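PDB 3LGS: 5'-Methylthioadenosine Nucleosidase from Arabidopsis thaliana, which is a plant nucleosidase of the phosphorylase superfamily, an alpha/beta protein built round a mixed beta sheet. Local coordinates for residues L106-I111 with L213-V218; P25-V30 with D71-V76. All coordinates share one frame; numbering follows the deposited sequence.

Interaction 1 (L106-I111 with L213-V218)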
loop_
_atom_site.group_PDB
_atom_site.type_symbol
_atom_site.label_atom_id
_atom_site.label_comp_id
_atom_site.label_asym_id
_atom_site.label_seq_id
_atom_site.Cartn_x
_atom_site.Cartn_y
_atom_site.Cartn_z
ATOM N N LEU A 106 1.717 11.818 -15.186
ATOM C CA LEU A 106 0.674 12.001 -16.200
ATOM C C LEU A 106 -0.266 13.176 -15.950
ATOM O O LEU A 106 -0.958 13.604 -16.859
ATOM C CB LEU A 106 -0.106 10.699 -16.417
ATOM C CG LEU A 106 0.716 9.416 -16.624
ATOM C CD1 LEU A 106 -0.206 8.244 -16.766
ATOM C CD2 LEU A 106 1.687 9.513 -17.834
ATOM N N LYS A 107 -0.295 13.690 -14.726
ATOM C CA LYS A 107 -1.068 14.894 -14.379
ATOM C C LYS A 107 -2.515 14.896 -14.873
ATOM O O LYS A 107 -2.923 15.803 -15.625
ATOM C CB LYS A 107 -0.294 16.158 -14.788
ATOM C CG LYS A 107 1.129 16.129 -14.179
ATOM C CD LYS A 107 1.996 17.294 -14.580
ATOM C CE LYS A 107 3.463 16.977 -14.315
ATOM N NZ LYS A 107 4.036 16.171 -15.439
ATOM N N PRO A 108 -3.308 13.887 -14.430
ATOM C CA PRO A 108 -4.688 13.711 -14.894
ATOM C C PRO A 108 -5.646 14.667 -14.221
ATOM O O PRO A 108 -5.378 15.131 -13.101
ATOM C CB PRO A 108 -5.026 12.288 -14.440
ATOM C CG PRO A 108 -4.255 12.117 -13.215
ATOM C CD PRO A 108 -2.946 12.841 -13.454
ATOM N N ASP A 109 -6.757 14.945 -14.908
ATOM C CA ASP A 109 -7.819 15.745 -14.335
ATOM C C ASP A 109 -8.654 14.917 -13.379
ATOM O O ASP A 109 -9.133 15.441 -12.378
ATOM C CB ASP A 109 -8.691 16.388 -15.423
ATOM C CG ASP A 109 -7.896 17.319 -16.332
ATOM O OD1 ASP A 109 -7.096 18.132 -15.806
ATOM O OD2 ASP A 109 -8.047 17.220 -17.571
ATOM N N ILE A 110 -8.783 13.626 -13.677
ATOM C CA ILE A 110 -9.663 12.715 -12.958
ATOM C C ILE A 110 -9.136 11.290 -13.065
ATOM O O ILE A 110 -8.575 10.894 -14.093
ATOM C CB ILE A 110 -11.142 12.773 -13.498
ATOM C CG1 ILE A 110 -12.089 11.932 -12.633
ATOM C CG2 ILE A 110 -11.230 12.343 -14.995
ATOM C CD1 ILE A 110 -13.513 12.437 -12.613
ATOM N N ILE A 111 -9.315 10.524 -11.997
ATOM C CA ILE A 111 -8.910 9.118 -11.998
ATOM C C ILE A 111 -10.153 8.248 -11.963
ATOM O O ILE A 111 -11.093 8.537 -11.247
ATOM C CB ILE A 111 -7.960 8.782 -10.811
ATOM C CG1 ILE A 111 -6.633 9.513 -10.972
ATOM C CG2 ILE A 111 -7.672 7.277 -10.715
ATOM C CD1 ILE A 111 -5.810 9.516 -9.718
ATOM N N LEU A 213 -2.950 13.765 -3.184
ATOM C CA LEU A 213 -2.517 14.582 -4.314
ATOM C C LEU A 213 -3.649 15.435 -4.887
ATOM O O LEU A 213 -3.467 16.121 -5.891
ATOM C CB LEU A 213 -1.845 13.723 -5.403
ATOM C CG LEU A 213 -0.492 13.109 -5.012
ATOM C CD1 LEU A 213 -0.040 12.050 -5.990
ATOM C CD2 LEU A 213 0.624 14.167 -4.803
ATOM N N LYS A 214 -4.807 15.388 -4.234
ATOM C CA LYS A 214 -5.963 16.234 -4.585
ATOM C C LYS A 214 -6.468 16.019 -6.024
ATOM O O LYS A 214 -6.701 16.981 -6.766
ATOM C CB LYS A 214 -5.657 17.728 -4.306
ATOM C CG LYS A 214 -5.302 18.039 -2.836
ATOM C CD LYS A 214 -6.486 17.664 -1.894
ATOM C CE LYS A 214 -6.163 17.854 -0.408
ATOM N NZ LYS A 214 -4.933 17.114 0.013
ATOM N N ILE A 215 -6.635 14.753 -6.409
ATOM C CA ILE A 215 -7.189 14.415 -7.709
ATOM C C ILE A 215 -8.572 13.784 -7.520
ATOM O O ILE A 215 -8.739 12.894 -6.670
ATOM C CB ILE A 215 -6.251 13.476 -8.545
ATOM C CG1 ILE A 215 -4.789 13.968 -8.533
ATOM C CG2 ILE A 215 -6.741 13.350 -9.975
ATOM C CD1 ILE A 215 -4.546 15.320 -9.213
ATOM N N PRO A 216 -9.575 14.265 -8.279
ATOM C CA PRO A 216 -10.893 13.645 -8.271
ATOM C C PRO A 216 -10.787 12.160 -8.648
ATOM O O PRO A 216 -10.105 11.805 -9.625
ATOM C CB PRO A 216 -11.649 14.417 -9.357
ATOM C CG PRO A 216 -10.977 15.758 -9.397
ATOM C CD PRO A 216 -9.544 15.507 -9.071
ATOM N N VAL A 217 -11.434 11.306 -7.865
ATOM C CA VAL A 217 -11.464 9.880 -8.172
ATOM C C VAL A 217 -12.902 9.365 -8.166
ATOM O O VAL A 217 -13.707 9.733 -7.293
ATOM C CB VAL A 217 -10.506 9.066 -7.236
ATOM C CG1 VAL A 217 -10.938 9.165 -5.797
ATOM C CG2 VAL A 217 -10.387 7.631 -7.696
ATOM N N VAL A 218 -13.229 8.553 -9.165
ATOM C CA VAL A 218 -14.516 7.852 -9.216
ATOM C C VAL A 218 -14.253 6.351 -9.427
ATOM O O VAL A 218 -13.211 5.964 -9.973
ATOM C CB VAL A 218 -15.482 8.398 -10.327
ATOM C CG1 VAL A 218 -15.674 9.883 -10.231
ATOM C CG2 VAL A 218 -14.971 8.084 -11.672
#
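Pro-216 O takes the amide of Ile-111 in a short, nearly straight bond, N to O 2.8 Å with 166° at the hydrogen, and the CA of Ile-110 also leans on this oxygen through a CA-H...O contact. One step on, Ile-111 O accepts Val-218 N at 3.0 Å, so Ile-111 uses both its backbone groups to bracket Val-217, its parallel bridge partner. The carbonyl of Asp-109 meets the proline ring instead, with Pro-216 CD 3.3 Å from Asp-109 O; the ring has no N-H to offer, so the backbone bonding starts at the carbonyl of the proline. Here two strands of the mixed sheet, 110-119 and 217-224, start side by side just after helices 92-106 and 203-212, the latter ending in a Schellman motif at Lys-214. On one face Ile-111 crosses Ile-215 at about a right angle, its CD1 4.0 Å from Ile-215 CG2, while its CG2, anti to the backbone N, meets Val-217 CG2 at 4.1 Å. Ile-103 of helix 92-106 packs on both isoleucines. On the other face, Ile-110 turns CG1 anti to its amide nitrogen (chi1 -174°), which brings this branch to 4.1 Å from Pro-216 CB and lets CD1 touch Val-218 CG1.

Interaction 2 (P25-V30 with D71-V76)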
loop_
_atom_site.group_PDB
_atom_site.type_symbol
_atom_site.label_atom_id
_atom_site.label_comp_id
_atom_site.label_asym_id
_atom_site.label_seq_id
_atom_site.Cartn_x
_atom_site.Cartn_y
_atom_site.Cartn_z
ATOM N N PRO A 25 -12.962 22.195 -19.823
ATOM C CA PRO A 25 -13.440 20.818 -19.878
ATOM C C PRO A 25 -12.309 19.821 -19.571
ATOM O O PRO A 25 -11.148 20.072 -19.916
ATOM C CB PRO A 25 -13.909 20.662 -21.331
ATOM C CG PRO A 25 -13.324 21.851 -22.073
ATOM C CD PRO A 25 -13.267 22.937 -21.055
ATOM N N ILE A 26 -12.657 18.716 -18.908
ATOM C CA ILE A 26 -11.727 17.613 -18.649
ATOM C C ILE A 26 -10.951 17.246 -19.915
ATOM O O ILE A 26 -11.543 16.992 -20.968
ATOM C CB ILE A 26 -12.476 16.370 -18.093
ATOM C CG1 ILE A 26 -13.122 16.700 -16.742
ATOM C CG2 ILE A 26 -11.540 15.162 -17.972
ATOM C CD1 ILE A 26 -14.056 15.658 -16.229
ATOM N N SER A 27 -9.628 17.218 -19.802
ATOM C CA SER A 27 -8.760 16.928 -20.942
ATOM C C SER A 27 -7.989 15.608 -20.812
ATOM O O SER A 27 -7.476 15.102 -21.807
ATOM C CB SER A 27 -7.773 18.083 -21.160
ATOM O OG SER A 27 -6.715 18.040 -20.210
ATOM N N SER A 28 -7.922 15.056 -19.596
ATOM C CA SER A 28 -7.056 13.913 -19.298
ATOM C C SER A 28 -7.687 12.991 -18.251
ATOM O O SER A 28 -8.123 13.452 -17.186
ATOM C CB SER A 28 -5.695 14.428 -18.805
ATOM O OG SER A 28 -4.794 13.377 -18.545
ATOM N N VAL A 29 -7.760 11.694 -18.560
ATOM C CA VAL A 29 -8.271 10.720 -17.597
ATOM C C VAL A 29 -7.260 9.610 -17.360
ATOM O O VAL A 29 -6.645 9.112 -18.297
ATOM C CB VAL A 29 -9.624 10.094 -18.026
ATOM C CG1 VAL A 29 -10.107 9.092 -16.977
ATOM C CG2 VAL A 29 -10.690 11.170 -18.230
ATOM N N VAL A 30 -7.084 9.228 -16.096
ATOM C CA VAL A 30 -6.322 8.024 -15.768
ATOM C C VAL A 30 -7.278 6.937 -15.273
ATOM O O VAL A 30 -8.128 7.197 -14.420
ATOM C CB VAL A 30 -5.168 8.316 -14.759
ATOM C CG1 VAL A 30 -4.600 7.017 -14.138
ATOM C CG2 VAL A 30 -4.075 9.067 -15.458
ATOM N N ASP A 71 -11.900 14.602 -27.500
ATOM C CA ASP A 71 -11.289 15.728 -26.775
ATOM C C ASP A 71 -10.504 15.293 -25.510
ATOM O O ASP A 71 -10.044 16.134 -24.720
ATOM C CB ASP A 71 -12.363 16.781 -26.458
ATOM C CG ASP A 71 -13.225 17.129 -27.681
ATOM O OD1 ASP A 71 -12.714 17.819 -28.592
ATOM O OD2 ASP A 71 -14.408 16.709 -27.733
ATOM N N LEU A 72 -10.325 13.983 -25.353
ATOM C CA LEU A 72 -9.798 13.404 -24.120
ATOM C C LEU A 72 -8.575 12.535 -24.325
ATOM O O LEU A 72 -8.628 11.574 -25.092
ATOM C CB LEU A 72 -10.845 12.493 -23.477
ATOM C CG LEU A 72 -11.777 12.953 -22.374
ATOM C CD1 LEU A 72 -12.540 11.729 -21.902
ATOM C CD2 LEU A 72 -11.005 13.582 -21.247
ATOM N N ARG A 73 -7.488 12.854 -23.625
ATOM C CA ARG A 73 -6.354 11.938 -23.569
ATOM C C ARG A 73 -6.634 10.889 -22.491
ATOM O O ARG A 73 -7.078 11.214 -21.374
ATOM C CB ARG A 73 -4.999 12.663 -23.409
ATOM C CG ARG A 73 -4.876 13.672 -22.273
ATOM C CD ARG A 73 -3.895 14.824 -22.611
ATOM N NE ARG A 73 -3.317 15.420 -21.399
ATOM C CZ ARG A 73 -2.582 16.531 -21.349
ATOM N NH1 ARG A 73 -2.305 17.236 -22.439
ATOM N NH2 ARG A 73 -2.123 16.947 -20.182
ATOM N N ILE A 74 -6.421 9.622 -22.857
ATOM C CA ILE A 74 -6.780 8.496 -21.992
ATOM C C ILE A 74 -5.564 7.653 -21.629
ATOM O O ILE A 74 -4.868 7.118 -22.501
ATOM C CB ILE A 74 -7.904 7.607 -22.619
ATOM C CG1 ILE A 74 -9.180 8.432 -22.839
ATOM C CG2 ILE A 74 -8.210 6.380 -21.731
ATOM C CD1 ILE A 74 -10.113 7.854 -23.892
ATOM N N ASN A 75 -5.317 7.555 -20.329
ATOM C CA ASN A 75 -4.280 6.683 -19.800
ATOM C C ASN A 75 -4.877 5.541 -19.001
ATOM O O ASN A 75 -5.777 5.759 -18.191
ATOM C CB ASN A 75 -3.292 7.496 -18.993
ATOM C CG ASN A 75 -2.491 8.434 -19.871
ATOM O OD1 ASN A 75 -1.686 7.988 -20.694
ATOM N ND2 ASN A 75 -2.718 9.735 -19.722
ATOM N N VAL A 76 -4.441 4.318 -19.293
ATOM C CA VAL A 76 -4.838 3.154 -18.498
ATOM C C VAL A 76 -3.595 2.547 -17.877
ATOM O O VAL A 76 -2.677 2.142 -18.601
ATOM C CB VAL A 76 -5.544 2.062 -19.346
ATOM C CG1 VAL A 76 -5.960 0.916 -18.454
ATOM C CG2 VAL A 76 -6.751 2.632 -20.047
#
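Three backbone bonds join Ser-27 and Val-29 to Arg-73 and Asn-75, the strands running parallel: Arg-73 N to Ser-27 O, Val-29 N to Arg-73 O and Asn-75 N to Val-29 O, each 2.9 Å long. The first is the bent one at the acceptor, its donor tilted 31° from the carbonyl plane. The Arg-73 side chain is modelled in two conformers; in one of them CG sits between its own backbone N and carbonyl carbon (chi1 52°) and lies 3.6 Å from Ser-28 CB, a placement that remains doubtful. Further along this face, Val-30 CG2 meets Asn-75 CB at 3.9 Å. Across the sheet, Leu-72 reaches back with CD2, 3.7 Å from Ile-26 CG2 and 3.9 Å from Val-29 CG2; Ile-259 of helix 233-259 packs on Ile-26 and Leu-72. Strand 28-32 is flanked by 72-78 here and by 110-119 along its other edge, while 63-69 pairs antiparallel with 72-78. Ser-28 OG, buried with no hydrogen-bonding partner in the model, adds no polar bond, which implies that the direction and register of the pair come from the three amide bonds and the apolar contacts beside them.

Interactions 1 and 2 are adjoining pieces of one sheet, their centres 10 Å apart, in the strand order 72-78, 28-32, 110-119, 217-224. Segments 25-30 and 106-111 meet directly. Asp-109 OD2 receives Ser-27 N at 2.7 Å, a probable hydrogen bond, with a weaker one from Ser-28 N, and Val-30 N probably donates to Ile-110 O at 3.0 Å. Packing joins them on both faces: Ile-110 CG2 lies 3.5 Å from Val-29 CG2, and Pro-108 CB 3.5 Å from Val-30 CG2. In interaction 1 the side chain of Val-217 is about 14 Å from the bound S-adenosyl-L-homocysteine, too far for direct contact.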